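Local coordinates for glycoside hydrolase family protein (Novosphingobium sp. PP1Y, PDB 6Q2F) that acts as an alpha-L-rhamnosidase, probably hydrolysing terminal alpha-L-rhamnose from rhamnosylated glycosides, at residues 50-55 / 724-729; 564-569 / 596-601; 634-639 / 771-776; 734-739 / 746-751; 761-766 / 787-792. One frame throughout, in Å; residues are numbered along the deposited sequence.

The five contacts illustrate how a (beta/alpha)8 barrel, which probably carries the active site, is joined to a second alpha/beta domain. Contacts 1 and 2 belong to the barrel and its borders; contact 2 approaches the sodium site, with the side chain of Tyr566 about 10 Å from the ion. Contact 3 sets the C-terminal part of barrel helix 620-636 against the second domain. Its centre lies about 9 Å from that of contact 5, and His634 ND1 bonds Asp763 OD1 at 2.7 Å. Strand 734-737 of contact 4 lies between the two strands joined in contact 5, with centres about 13 Å apart. Contact 1 reaches contact 3 through Asn639 ND2 and Gln726 O, bonded at 2.9 Å.

Contact 1: 50-55 / 724-729; sequences PSSARP and LLQTGR
The carboxamide of Gln726 overlaps the backbone carbonyl of Ser52, in a small contact that shows how one long polar side chain can tie a helix to a turn. Its NE2 donates to Ser52 O at 3.3 Å, with an N-H...O angle of 153°; the acceptor lies in the amide plane, while the nitrogen is tilted 26° from the carbonyl plane. An extended chain beyond CG (chi2 172°) carries the amide across. OE1 is served separately: a water donates to Gln726 OE1 at 2.8 Å and also meets Ser52 OG at 2.7 Å. A second water donates to Ser52 O at 2.8 Å. Outside the pair, Asn673 O is the stronger partner of Gln726 NE2, and Arg674 NH2 adds a further bond to Ser52 O. The 3-10 turn 51-53, which follows helix 42-47 and precedes barrel strand 56-62, packs against helix 712-726, where Ala53 touches Leu723.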
# COMPACT_ATOMS: atom_id res chain seq x y z
N PRO A 50 9.07 -24.29 -9.58
CA PRO A 50 10.28 -23.64 -10.09
C PRO A 50 10.58 -22.36 -9.32
O PRO A 50 9.77 -21.87 -8.54
CB PRO A 50 9.93 -23.35 -11.55
CG PRO A 50 8.43 -23.13 -11.52
CD PRO A 50 7.88 -23.99 -10.38
N SER A 51 11.79 -21.83 -9.57
CA SER A 51 12.24 -20.60 -8.91
C SER A 51 11.24 -19.47 -9.04
O SER A 51 10.99 -18.73 -8.08
CB SER A 51 13.59 -20.16 -9.49
OG SER A 51 14.40 -21.28 -9.75
N SER A 52 10.64 -19.32 -10.21
CA SER A 52 9.69 -18.24 -10.43
C SER A 52 8.51 -18.30 -9.48
O SER A 52 7.84 -17.29 -9.26
CB SER A 52 9.18 -18.30 -11.88
OG SER A 52 8.52 -19.54 -12.12
N ALA A 53 8.20 -19.47 -8.93
CA ALA A 53 7.08 -19.59 -8.01
C ALA A 53 7.50 -19.42 -6.56
O ALA A 53 6.63 -19.28 -5.69
CB ALA A 53 6.38 -20.95 -8.19
N ARG A 54 8.78 -19.40 -6.28
CA ARG A 54 9.20 -19.44 -4.89
C ARG A 54 9.22 -18.03 -4.29
O ARG A 54 9.60 -17.08 -4.97
CB ARG A 54 10.57 -20.10 -4.80
CG ARG A 54 10.49 -21.55 -5.22
CD ARG A 54 11.81 -22.30 -5.19
NE ARG A 54 11.51 -23.72 -5.38
CZ ARG A 54 10.90 -24.47 -4.45
NH1 ARG A 54 10.56 -23.93 -3.28
NH2 ARG A 54 10.62 -25.75 -4.71
N PRO A 55 8.79 -17.87 -3.04
CA PRO A 55 8.67 -16.52 -2.50
C PRO A 55 10.04 -15.91 -2.25
O PRO A 55 11.06 -16.59 -2.12
CB PRO A 55 7.92 -16.73 -1.18
CG PRO A 55 8.41 -18.06 -0.72
CD PRO A 55 8.52 -18.88 -2.01
N LEU A 724 0.30 -21.97 -9.03
CA LEU A 724 -1.02 -22.02 -9.65
C LEU A 724 -1.58 -20.61 -9.85
O LEU A 724 -2.21 -20.33 -10.87
CB LEU A 724 -1.96 -22.85 -8.79
CG LEU A 724 -1.53 -24.32 -8.56
CD1 LEU A 724 -2.65 -25.16 -7.91
CD2 LEU A 724 -1.18 -24.95 -9.89
N LEU A 725 -1.32 -19.71 -8.89
CA LEU A 725 -1.83 -18.35 -8.97
C LEU A 725 -1.04 -17.47 -9.94
O LEU A 725 -1.43 -16.32 -10.17
CB LEU A 725 -1.88 -17.75 -7.56
CG LEU A 725 -3.01 -18.45 -6.77
CD1 LEU A 725 -2.93 -18.12 -5.27
CD2 LEU A 725 -4.36 -18.01 -7.30
N GLN A 726 0.01 -17.99 -10.54
CA GLN A 726 0.64 -17.32 -11.68
C GLN A 726 0.26 -17.94 -13.02
O GLN A 726 0.60 -17.38 -14.06
CB GLN A 726 2.17 -17.35 -11.54
CG GLN A 726 2.70 -16.61 -10.33
CD GLN A 726 4.20 -16.83 -10.11
OE1 GLN A 726 4.91 -17.30 -10.99
NE2 GLN A 726 4.67 -16.48 -8.91
N THR A 727 -0.41 -19.08 -13.00
CA THR A 727 -0.64 -19.86 -14.20
C THR A 727 -1.72 -19.23 -15.07
O THR A 727 -2.70 -18.70 -14.55
CB THR A 727 -1.03 -21.30 -13.83
OG1 THR A 727 0.05 -21.89 -13.11
CG2 THR A 727 -1.33 -22.14 -15.07
N GLY A 728 -1.53 -19.27 -16.38
CA GLY A 728 -2.48 -18.64 -17.30
C GLY A 728 -2.73 -17.18 -16.97
O GLY A 728 -1.81 -16.43 -16.62
N ARG A 729 -3.99 -16.77 -17.04
CA ARG A 729 -4.37 -15.40 -16.71
C ARG A 729 -5.45 -15.39 -15.65
O ARG A 729 -6.27 -16.31 -15.56
CB ARG A 729 -4.91 -14.64 -17.94
CG ARG A 729 -6.33 -15.13 -18.42
CD ARG A 729 -6.82 -14.27 -19.59
NE ARG A 729 -8.14 -14.65 -20.09
CZ ARG A 729 -9.29 -14.17 -19.62
NH1 ARG A 729 -9.31 -13.30 -18.62
NH2 ARG A 729 -10.43 -14.56 -20.17
O HOH W 1 7.00 -15.99 -6.91
O HOH W 2 5.95 -19.80 -11.51

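Contact 2: 564-569 / 596-601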
# COMPACT_ATOMS: atom_id res chain seq x y z
N GLU A 564 7.27 10.57 -15.06
CA GLU A 564 8.61 11.11 -14.90
C GLU A 564 9.40 10.40 -13.80
O GLU A 564 10.61 10.23 -13.92
CB GLU A 564 8.57 12.62 -14.64
CG GLU A 564 7.84 13.43 -15.74
CD GLU A 564 8.25 13.02 -17.15
OE1 GLU A 564 9.33 13.46 -17.60
OE2 GLU A 564 7.52 12.23 -17.80
N HIS A 565 8.73 9.94 -12.75
CA HIS A 565 9.42 9.11 -11.75
C HIS A 565 9.35 7.63 -12.12
O HIS A 565 10.36 7.03 -12.49
CB HIS A 565 8.86 9.39 -10.35
CG HIS A 565 9.59 8.66 -9.26
ND1 HIS A 565 8.98 7.69 -8.48
CD2 HIS A 565 10.86 8.76 -8.80
CE1 HIS A 565 9.85 7.25 -7.58
NE2 HIS A 565 11.00 7.88 -7.76
N TYR A 566 8.16 7.04 -12.04
CA TYR A 566 8.07 5.59 -12.15
C TYR A 566 8.33 5.09 -13.57
O TYR A 566 8.99 4.06 -13.75
CB TYR A 566 6.73 5.11 -11.60
CG TYR A 566 6.63 5.30 -10.10
CD1 TYR A 566 7.26 4.43 -9.22
CD2 TYR A 566 5.93 6.37 -9.56
CE1 TYR A 566 7.18 4.61 -7.83
CE2 TYR A 566 5.85 6.55 -8.20
CZ TYR A 566 6.47 5.66 -7.33
OH TYR A 566 6.38 5.85 -5.99
N GLY A 567 7.90 5.83 -14.59
CA GLY A 567 8.29 5.48 -15.96
C GLY A 567 9.80 5.54 -16.16
O GLY A 567 10.41 4.62 -16.72
N THR A 568 10.43 6.61 -15.68
CA THR A 568 11.88 6.76 -15.82
C THR A 568 12.63 5.68 -15.04
O THR A 568 13.62 5.12 -15.52
CB THR A 568 12.31 8.15 -15.35
OG1 THR A 568 11.48 9.12 -15.98
CG2 THR A 568 13.76 8.42 -15.69
N VAL A 569 12.15 5.37 -13.83
CA VAL A 569 12.80 4.34 -13.03
C VAL A 569 12.80 3.02 -13.79
O VAL A 569 13.83 2.34 -13.91
CB VAL A 569 12.11 4.20 -11.67
CG1 VAL A 569 12.53 2.91 -11.02
CG2 VAL A 569 12.47 5.38 -10.76
N MSE A 596 -2.54 2.83 -9.43
CA MSE A 596 -2.38 1.91 -10.57
C MSE A 596 -1.35 2.47 -11.54
O MSE A 596 -0.46 1.77 -12.00
CB MSE A 596 -3.71 1.64 -11.29
CG MSE A 596 -4.62 0.74 -10.45
SE MSE A 596 -6.18 0.14 -11.47
CE MSE A 596 -5.31 -0.86 -12.85
N ALA A 597 -1.49 3.75 -11.86
CA ALA A 597 -0.57 4.36 -12.82
C ALA A 597 0.86 4.28 -12.31
O ALA A 597 1.79 3.98 -13.05
CB ALA A 597 -0.99 5.80 -13.09
N MSE A 598 1.03 4.51 -11.02
CA MSE A 598 2.36 4.50 -10.39
C MSE A 598 3.05 3.14 -10.53
O MSE A 598 4.27 3.07 -10.47
CB MSE A 598 2.23 4.89 -8.92
CG MSE A 598 1.92 6.35 -8.71
SE MSE A 598 1.15 6.61 -6.95
CE MSE A 598 2.83 6.37 -5.95
N ARG A 599 2.27 2.08 -10.74
CA ARG A 599 2.84 0.74 -10.84
C ARG A 599 2.77 0.16 -12.24
O ARG A 599 3.29 -0.94 -12.46
CB ARG A 599 2.16 -0.19 -9.83
CG ARG A 599 2.50 0.11 -8.37
CD ARG A 599 1.80 -0.83 -7.34
NE ARG A 599 0.42 -0.43 -7.15
CZ ARG A 599 -0.31 -0.70 -6.07
NH1 ARG A 599 0.22 -1.38 -5.07
NH2 ARG A 599 -1.56 -0.28 -6.01
N SER A 600 2.19 0.88 -13.19
CA SER A 600 1.90 0.34 -14.51
C SER A 600 3.16 0.07 -15.33
O SER A 600 3.12 -0.72 -16.28
CB SER A 600 0.98 1.31 -15.26
OG SER A 600 1.64 2.56 -15.42
N HIS A 601 4.25 0.75 -15.01
CA HIS A 601 5.52 0.60 -15.71
C HIS A 601 6.43 -0.45 -15.08
O HIS A 601 7.42 -0.84 -15.70
CB HIS A 601 6.27 1.94 -15.75
CG HIS A 601 5.43 3.08 -16.22
ND1 HIS A 601 5.02 3.21 -17.53
CD2 HIS A 601 4.96 4.17 -15.57
CE1 HIS A 601 4.31 4.32 -17.66
NE2 HIS A 601 4.25 4.91 -16.48
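Met598 O sits over one face of the Tyr566 ring, 3.3 Å from Tyr566 CG, and here the packing is close. His565 ND1 lies over the ring centre on the opposite face, 3.2 Å above the plane, so the phenol is sandwiched between a carbonyl and an imidazole. With Tyr566 CG beside its own backbone N (chi1 -68°), the ring lies obliquely across the selenomethionine side chain of Met598. That chain bends at its last torsion (chi3 74°), and its CE reaches Tyr566 OH at 3.6 Å and CE2 at 3.8 Å. This buried half joins helix 543-575 of the (beta/alpha)8 barrel to the loop that connects parallel strands 579-582 and 604-610, and Leu561, earlier in the same helix, touches both Tyr566 and Met598. Toward the partly exposed side the fit is sparser, and a single imidazole does most of the touching. Gly567 CA stands over one face of the His601 ring in a CH-pi contact, 3.9 Å from CA to the centroid and 25° off the normal. Ser600 OG lies over the opposite face, held by Ala597 O, which also accepts from the backbone N of Ser600.

Contact 3: 634-639 / 771-776; sequences HLYGQN and TELLAN
Leu773 presses its CD1 methyl onto the face of the Tyr636 ring, over the centre, a clear example of a CH-pi contact between an aliphatic branch and an aromatic plane. CD1 of Leu773 is 3.5 Å from the ring centroid and 14° off the normal. The leucine adopts a relaxed conformation, CG beside the backbone N (chi1 -63°) and the chain extended beyond it, which carries this branch to the Tyr636 ring. Tyr636 crosses it at about a right angle, and its hydroxyl is bonded to Asn768 OD1, which helps to fix the ring's position. The same Leu773 CD1 also rests 3.8 Å from Leu635 CB. Leu635 is less regular, with chi2 at 146°, well short of staggered; its CD2 meets Leu774 CD2 at 4.3 Å. The contact therefore sets the C-terminal part of barrel helix 620-636 on the junction between helix 767-773 and strand 775-777, with Leu635 and Leu774 both reaching Ile765 and Tyr789 on strands 762-765 and 788-794 of the nearby sheet.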
# COMPACT_ATOMS: atom_id res chain seq x y z
N HIS A 634 -2.90 -7.62 -14.04
CA HIS A 634 -3.85 -8.24 -14.96
C HIS A 634 -4.00 -7.40 -16.23
O HIS A 634 -3.96 -7.93 -17.35
CB HIS A 634 -5.21 -8.43 -14.29
CG HIS A 634 -5.17 -9.24 -13.03
ND1 HIS A 634 -6.20 -9.22 -12.11
CD2 HIS A 634 -4.24 -10.08 -12.52
CE1 HIS A 634 -5.90 -10.01 -11.09
NE2 HIS A 634 -4.72 -10.55 -11.32
N LEU A 635 -4.17 -6.09 -16.06
CA LEU A 635 -4.42 -5.22 -17.20
C LEU A 635 -3.17 -4.99 -18.04
O LEU A 635 -3.22 -5.12 -19.26
CB LEU A 635 -5.01 -3.90 -16.71
CG LEU A 635 -6.48 -4.14 -16.38
CD1 LEU A 635 -6.89 -3.29 -15.22
CD2 LEU A 635 -7.35 -3.82 -17.60
N TYR A 636 -2.02 -4.71 -17.40
CA TYR A 636 -0.84 -4.36 -18.18
C TYR A 636 0.04 -5.56 -18.49
O TYR A 636 1.07 -5.39 -19.15
CB TYR A 636 -0.03 -3.25 -17.46
CG TYR A 636 -0.79 -1.94 -17.46
CD1 TYR A 636 -1.76 -1.69 -16.50
CD2 TYR A 636 -0.57 -0.97 -18.46
CE1 TYR A 636 -2.48 -0.50 -16.51
CE2 TYR A 636 -1.30 0.21 -18.49
CZ TYR A 636 -2.25 0.45 -17.51
OH TYR A 636 -2.97 1.60 -17.51
N GLY A 637 -0.35 -6.76 -18.06
CA GLY A 637 0.30 -7.97 -18.51
C GLY A 637 1.55 -8.38 -17.77
O GLY A 637 2.24 -9.31 -18.22
N GLN A 638 1.85 -7.78 -16.64
CA GLN A 638 2.98 -8.19 -15.84
C GLN A 638 2.74 -9.59 -15.29
O GLN A 638 3.65 -10.36 -15.19
CB GLN A 638 3.29 -7.21 -14.73
CG GLN A 638 3.73 -5.86 -15.21
CD GLN A 638 2.61 -4.88 -15.30
OE1 GLN A 638 1.47 -5.24 -15.46
NE2 GLN A 638 2.93 -3.64 -15.16
N ASN A 639 1.50 -9.86 -14.92
CA ASN A 639 1.05 -11.13 -14.35
C ASN A 639 1.51 -11.37 -12.91
O ASN A 639 0.76 -11.78 -12.09
CB ASN A 639 1.28 -12.32 -15.25
CG ASN A 639 0.50 -13.54 -14.81
OD1 ASN A 639 -0.65 -13.48 -14.54
ND2 ASN A 639 1.16 -14.65 -14.74
N THR A 771 -8.76 4.28 -21.19
CA THR A 771 -8.61 5.00 -22.44
C THR A 771 -7.53 4.45 -23.37
O THR A 771 -7.48 4.85 -24.54
CB THR A 771 -8.31 6.48 -22.18
OG1 THR A 771 -7.09 6.59 -21.44
CG2 THR A 771 -9.44 7.13 -21.40
N GLU A 772 -6.66 3.56 -22.89
CA GLU A 772 -5.54 3.08 -23.69
C GLU A 772 -5.50 1.57 -23.89
O GLU A 772 -4.89 1.11 -24.86
CB GLU A 772 -4.21 3.49 -23.06
CG GLU A 772 -4.05 4.99 -22.81
CD GLU A 772 -3.79 5.77 -24.09
OE1 GLU A 772 -3.41 5.15 -25.11
OE2 GLU A 772 -3.94 7.01 -24.07
N LEU A 773 -6.10 0.78 -22.99
CA LEU A 773 -5.97 -0.67 -23.03
C LEU A 773 -7.20 -1.36 -23.61
O LEU A 773 -7.07 -2.30 -24.39
CB LEU A 773 -5.72 -1.23 -21.63
CG LEU A 773 -4.42 -0.81 -20.93
CD1 LEU A 773 -4.28 -1.50 -19.58
CD2 LEU A 773 -3.20 -1.07 -21.83
N LEU A 774 -8.39 -0.91 -23.21
CA LEU A 774 -9.61 -1.65 -23.46
C LEU A 774 -10.07 -1.44 -24.90
O LEU A 774 -10.10 -0.31 -25.39
CB LEU A 774 -10.70 -1.20 -22.50
CG LEU A 774 -10.45 -1.48 -21.03
CD1 LEU A 774 -11.71 -1.19 -20.24
CD2 LEU A 774 -10.05 -2.94 -20.88
N ALA A 775 -10.43 -2.54 -25.55
CA ALA A 775 -10.96 -2.52 -26.90
C ALA A 775 -12.17 -3.42 -26.97
O ALA A 775 -12.35 -4.30 -26.12
CB ALA A 775 -9.91 -2.96 -27.92
N ASN A 776 -13.00 -3.20 -27.98
CA ASN A 776 -14.19 -4.04 -28.17
C ASN A 776 -13.80 -5.41 -28.70
O ASN A 776 -12.94 -5.54 -29.57
CB ASN A 776 -15.16 -3.38 -29.16
CG ASN A 776 -15.68 -2.04 -28.68
OD1 ASN A 776 -15.35 -1.00 -29.24
ND2 ASN A 776 -16.54 -2.06 -27.66

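Contact 4: 734-739 / 746-751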
# COMPACT_ATOMS: atom_id res chain seq x y z
N VAL A 734 -15.77 -8.05 -14.35
CA VAL A 734 -16.12 -6.65 -14.15
C VAL A 734 -14.84 -5.83 -14.15
O VAL A 734 -13.87 -6.17 -13.46
CB VAL A 734 -16.92 -6.46 -12.84
CG1 VAL A 734 -17.17 -4.98 -12.59
CG2 VAL A 734 -18.25 -7.23 -12.89
N ALA A 735 -14.82 -4.77 -14.96
CA ALA A 735 -13.77 -3.76 -14.87
C ALA A 735 -14.36 -2.61 -14.06
O ALA A 735 -15.26 -1.91 -14.52
CB ALA A 735 -13.33 -3.29 -16.26
N TYR A 736 -13.87 -2.44 -12.84
CA TYR A 736 -14.44 -1.46 -11.92
C TYR A 736 -13.70 -0.15 -12.11
O TYR A 736 -12.58 0.03 -11.61
CB TYR A 736 -14.35 -1.97 -10.49
CG TYR A 736 -15.02 -1.12 -9.44
CD1 TYR A 736 -14.59 0.18 -9.19
CD2 TYR A 736 -16.05 -1.64 -8.65
CE1 TYR A 736 -15.20 0.97 -8.21
CE2 TYR A 736 -16.66 -0.86 -7.67
CZ TYR A 736 -16.23 0.45 -7.45
OH TYR A 736 -16.83 1.24 -6.50
N PHE A 737 -14.32 0.79 -12.82
CA PHE A 737 -13.73 2.11 -13.02
C PHE A 737 -14.02 2.95 -11.79
O PHE A 737 -15.19 3.17 -11.46
CB PHE A 737 -14.29 2.77 -14.27
CG PHE A 737 -13.70 4.14 -14.56
CD1 PHE A 737 -12.39 4.27 -14.98
CD2 PHE A 737 -14.48 5.28 -14.46
CE1 PHE A 737 -11.87 5.51 -15.27
CE2 PHE A 737 -13.97 6.52 -14.75
CZ PHE A 737 -12.65 6.64 -15.15
N TYR A 738 -12.97 3.44 -11.14
CA TYR A 738 -13.10 4.12 -9.86
C TYR A 738 -12.93 5.62 -9.96
O TYR A 738 -12.83 6.30 -8.93
CB TYR A 738 -12.12 3.54 -8.83
CG TYR A 738 -10.65 3.61 -9.21
CD1 TYR A 738 -10.06 2.61 -9.97
CD2 TYR A 738 -9.84 4.65 -8.76
CE1 TYR A 738 -8.72 2.64 -10.28
CE2 TYR A 738 -8.50 4.70 -9.07
CZ TYR A 738 -7.94 3.69 -9.83
OH TYR A 738 -6.60 3.72 -10.15
N GLY A 739 -12.91 6.16 -11.16
CA GLY A 739 -12.93 7.60 -11.32
C GLY A 739 -11.56 8.22 -11.56
O GLY A 739 -10.55 7.56 -11.82
N GLY A 746 -6.86 5.60 -1.23
CA GLY A 746 -7.59 6.75 -0.73
C GLY A 746 -9.08 6.46 -0.67
O GLY A 746 -9.70 6.62 0.38
N LEU A 747 -9.66 6.03 -1.80
CA LEU A 747 -11.09 5.74 -1.82
C LEU A 747 -11.45 4.70 -0.77
O LEU A 747 -12.48 4.82 -0.09
CB LEU A 747 -11.51 5.23 -3.20
CG LEU A 747 -11.54 6.18 -4.41
CD1 LEU A 747 -11.73 5.36 -5.70
CD2 LEU A 747 -12.66 7.23 -4.26
N TYR A 748 -10.61 3.69 -0.61
CA TYR A 748 -10.93 2.52 0.18
C TYR A 748 -9.91 2.31 1.30
O TYR A 748 -9.70 1.19 1.77
CB TYR A 748 -11.03 1.30 -0.74
CG TYR A 748 -11.95 1.58 -1.91
CD1 TYR A 748 -13.27 1.96 -1.69
CD2 TYR A 748 -11.50 1.49 -3.22
CE1 TYR A 748 -14.12 2.24 -2.75
CE2 TYR A 748 -12.35 1.75 -4.30
CZ TYR A 748 -13.65 2.13 -4.05
OH TYR A 748 -14.50 2.42 -5.11
N GLY A 749 -9.27 3.41 1.73
CA GLY A 749 -8.30 3.36 2.81
C GLY A 749 -8.91 3.04 4.16
O GLY A 749 -8.25 2.42 5.00
N ASP A 750 -10.17 3.40 4.36
CA ASP A 750 -10.88 3.15 5.60
C ASP A 750 -12.06 2.20 5.42
O ASP A 750 -12.20 1.24 6.18
CB ASP A 750 -11.37 4.47 6.20
CG ASP A 750 -10.22 5.40 6.54
OD1 ASP A 750 -9.32 4.99 7.31
OD2 ASP A 750 -10.22 6.53 6.05
N GLU A 751 -12.90 2.46 4.42
CA GLU A 751 -14.03 1.61 4.13
C GLU A 751 -13.77 0.83 2.86
O GLU A 751 -13.40 1.42 1.84
CB GLU A 751 -15.29 2.47 3.98
CG GLU A 751 -15.63 3.23 5.24
CD GLU A 751 -16.90 4.04 5.12
OE1 GLU A 751 -17.33 4.32 3.97
OE2 GLU A 751 -17.48 4.40 6.18
O HOH W 3 -16.78 3.23 -4.35
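The backbones of Tyr738 and Leu747 remain 8.4 Å apart between CA atoms, just beyond the core of strand 734-737 and where helix 744-747 ends, so side chains must bridge the gap. Leu747 supplies the apolar half: its CD1 methyl approaches Tyr738 obliquely, 3.6 Å from Tyr738 CB, and also touches the carbonyl O of the same tyrosine. Tyr738 holds its CG between the backbone N and the carbonyl carbon (chi1 58°), which leaves CD2 of the ring 3.7 Å from Leu747 CD1. The far end of that ring is engaged elsewhere, its hydroxyl bonded to Asp594 OD1. The polar half consists of two phenols coming from opposite directions. Tyr736, with CG opposite its backbone N across CA-CB (chi1 -174°), brings OH to 3.0 Å from the OH of Tyr748. A water joins them, 2.9 Å from Tyr736 OH and in the plane of the Tyr748 ring, though its very short distance to Tyr748 OH is doubtful. Gly796 N gives Tyr736 OH a further bond, while Leu747 CB covers one face of the Tyr748 ring. Such packing of the short helix in the crossover against the strand that precedes it belongs to a beta-alpha-beta unit, here strand 734-737, helix 744-747 and strand 762-765 of a mixed sheet whose parallel strands follow an order consistent with a flavodoxin-like fold.

Contact 5: 761-766 / 787-792; sequences AYDYIN and ARYKTI
Asp763 and Tyr789 meet across an alpha/beta sheet of a strand order consistent with a flavodoxin-like fold, in which strands 762-765 and 788-794 run parallel on either side of strand 734-737. Because strand 734-737 separates them, the two strands communicate through side chains alone, passing over Ala735, which touches both Ile765 and Tyr789. The polar link is one hydrogen bond: Tyr789 OH donates to Asp763 OD2 at 2.5 Å, a value so short that its exact length is doubtful. The carboxylate oxygen lies at the edge of the phenol ring, near its plane, and the carboxylate plane is turned 81° against it. Asp763 OD1 is occupied by His634 ND1, so each oxygen has its own donor, which probably stabilises the buried negative charge. The apolar link is a looser meeting of two isoleucines that cross at about a right angle. Ile765 places CG1 between its backbone N and carbonyl carbon (chi1 57°), and the chain then extends to put CD1 4.1 Å from Ile792 CG1.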
# COMPACT_ATOMS: atom_id res chain seq x y z
N ALA A 761 -15.49 -12.15 -10.37
CA ALA A 761 -14.25 -11.47 -10.05
C ALA A 761 -14.19 -10.12 -10.76
O ALA A 761 -14.90 -9.86 -11.73
CB ALA A 761 -13.04 -12.31 -10.44
N TYR A 762 -13.33 -9.24 -10.25
CA TYR A 762 -13.22 -7.90 -10.81
C TYR A 762 -11.79 -7.40 -10.70
O TYR A 762 -11.00 -7.85 -9.87
CB TYR A 762 -14.17 -6.91 -10.13
CG TYR A 762 -13.86 -6.60 -8.68
CD1 TYR A 762 -14.25 -7.48 -7.66
CD2 TYR A 762 -13.23 -5.42 -8.32
CE1 TYR A 762 -13.99 -7.20 -6.32
CE2 TYR A 762 -12.97 -5.13 -7.00
CZ TYR A 762 -13.34 -6.02 -6.00
OH TYR A 762 -13.08 -5.71 -4.68
N ASP A 763 -11.48 -6.48 -11.61
CA ASP A 763 -10.27 -5.66 -11.61
C ASP A 763 -10.69 -4.20 -11.50
O ASP A 763 -11.74 -3.80 -12.02
CB ASP A 763 -9.46 -5.83 -12.90
CG ASP A 763 -8.81 -7.20 -13.03
OD1 ASP A 763 -8.43 -7.77 -11.99
OD2 ASP A 763 -8.66 -7.67 -14.19
N TYR A 764 -9.86 -3.39 -10.86
CA TYR A 764 -10.00 -1.96 -10.99
C TYR A 764 -9.37 -1.51 -12.31
O TYR A 764 -8.36 -2.07 -12.75
CB TYR A 764 -9.31 -1.22 -9.86
CG TYR A 764 -9.97 -1.39 -8.52
CD1 TYR A 764 -11.27 -0.93 -8.31
CD2 TYR A 764 -9.30 -1.98 -7.46
CE1 TYR A 764 -11.88 -1.06 -7.07
CE2 TYR A 764 -9.90 -2.11 -6.22
CZ TYR A 764 -11.19 -1.65 -6.04
OH TYR A 764 -11.78 -1.80 -4.82
N ILE A 765 -9.98 -0.50 -12.94
CA ILE A 765 -9.38 0.18 -14.09
C ILE A 765 -9.37 1.67 -13.78
O ILE A 765 -10.34 2.20 -13.23
CB ILE A 765 -10.13 -0.08 -15.41
CG1 ILE A 765 -11.60 0.31 -15.32
CG2 ILE A 765 -10.05 -1.53 -15.81
CD1 ILE A 765 -12.29 0.35 -16.70
N ASN A 766 -8.26 2.32 -14.10
CA ASN A 766 -8.12 3.76 -13.95
C ASN A 766 -8.29 4.43 -15.31
O ASN A 766 -8.66 3.80 -16.31
CB ASN A 766 -6.76 4.08 -13.30
CG ASN A 766 -5.58 3.73 -14.19
OD1 ASN A 766 -5.72 3.02 -15.19
ND2 ASN A 766 -4.39 4.20 -13.80
N ALA A 787 -6.79 -9.94 -20.44
CA ALA A 787 -7.88 -9.55 -19.57
C ALA A 787 -9.11 -9.26 -20.43
O ALA A 787 -9.00 -8.67 -21.51
CB ALA A 787 -7.50 -8.33 -18.74
N ARG A 788 -10.27 -9.72 -19.96
CA ARG A 788 -11.48 -9.72 -20.77
C ARG A 788 -12.66 -9.53 -19.84
O ARG A 788 -12.87 -10.34 -18.94
CB ARG A 788 -11.61 -11.03 -21.56
CG ARG A 788 -13.01 -11.27 -22.14
CD ARG A 788 -13.09 -12.61 -22.86
NE ARG A 788 -12.15 -12.68 -23.97
CZ ARG A 788 -12.42 -12.24 -25.19
NH1 ARG A 788 -13.61 -11.69 -25.46
NH2 ARG A 788 -11.50 -12.33 -26.15
N TYR A 789 -13.46 -8.49 -20.08
CA TYR A 789 -14.54 -8.14 -19.18
C TYR A 789 -15.87 -8.08 -19.93
O TYR A 789 -15.93 -7.64 -21.09
CB TYR A 789 -14.27 -6.79 -18.53
CG TYR A 789 -12.88 -6.69 -17.96
CD1 TYR A 789 -12.61 -7.17 -16.68
CD2 TYR A 789 -11.83 -6.12 -18.68
CE1 TYR A 789 -11.33 -7.08 -16.13
CE2 TYR A 789 -10.55 -6.01 -18.13
CZ TYR A 789 -10.31 -6.50 -16.86
OH TYR A 789 -9.06 -6.43 -16.32
N LYS A 790 -16.93 -8.47 -19.22
CA LYS A 790 -18.29 -8.33 -19.70
C LYS A 790 -18.79 -6.90 -19.62
O LYS A 790 -19.67 -6.51 -20.40
CB LYS A 790 -19.26 -9.23 -18.91
CG LYS A 790 -18.80 -10.66 -18.76
CD LYS A 790 -18.60 -11.35 -20.09
CE LYS A 790 -19.86 -11.37 -20.93
NZ LYS A 790 -19.60 -12.12 -22.20
N THR A 791 -18.26 -6.10 -18.69
CA THR A 791 -18.80 -4.77 -18.49
C THR A 791 -17.81 -3.90 -17.74
O THR A 791 -16.91 -4.39 -17.05
CB THR A 791 -20.12 -4.82 -17.71
OG1 THR A 791 -20.68 -3.50 -17.65
CG2 THR A 791 -19.85 -5.29 -16.29
N ILE A 792 -17.98 -2.59 -17.89
CA ILE A 792 -17.35 -1.58 -17.06
C ILE A 792 -18.37 -1.18 -16.02
O ILE A 792 -19.54 -0.98 -16.34
CB ILE A 792 -16.92 -0.36 -17.89
CG1 ILE A 792 -15.71 -0.69 -18.76
CG2 ILE A 792 -16.62 0.83 -16.98
CD1 ILE A 792 -15.41 0.37 -19.82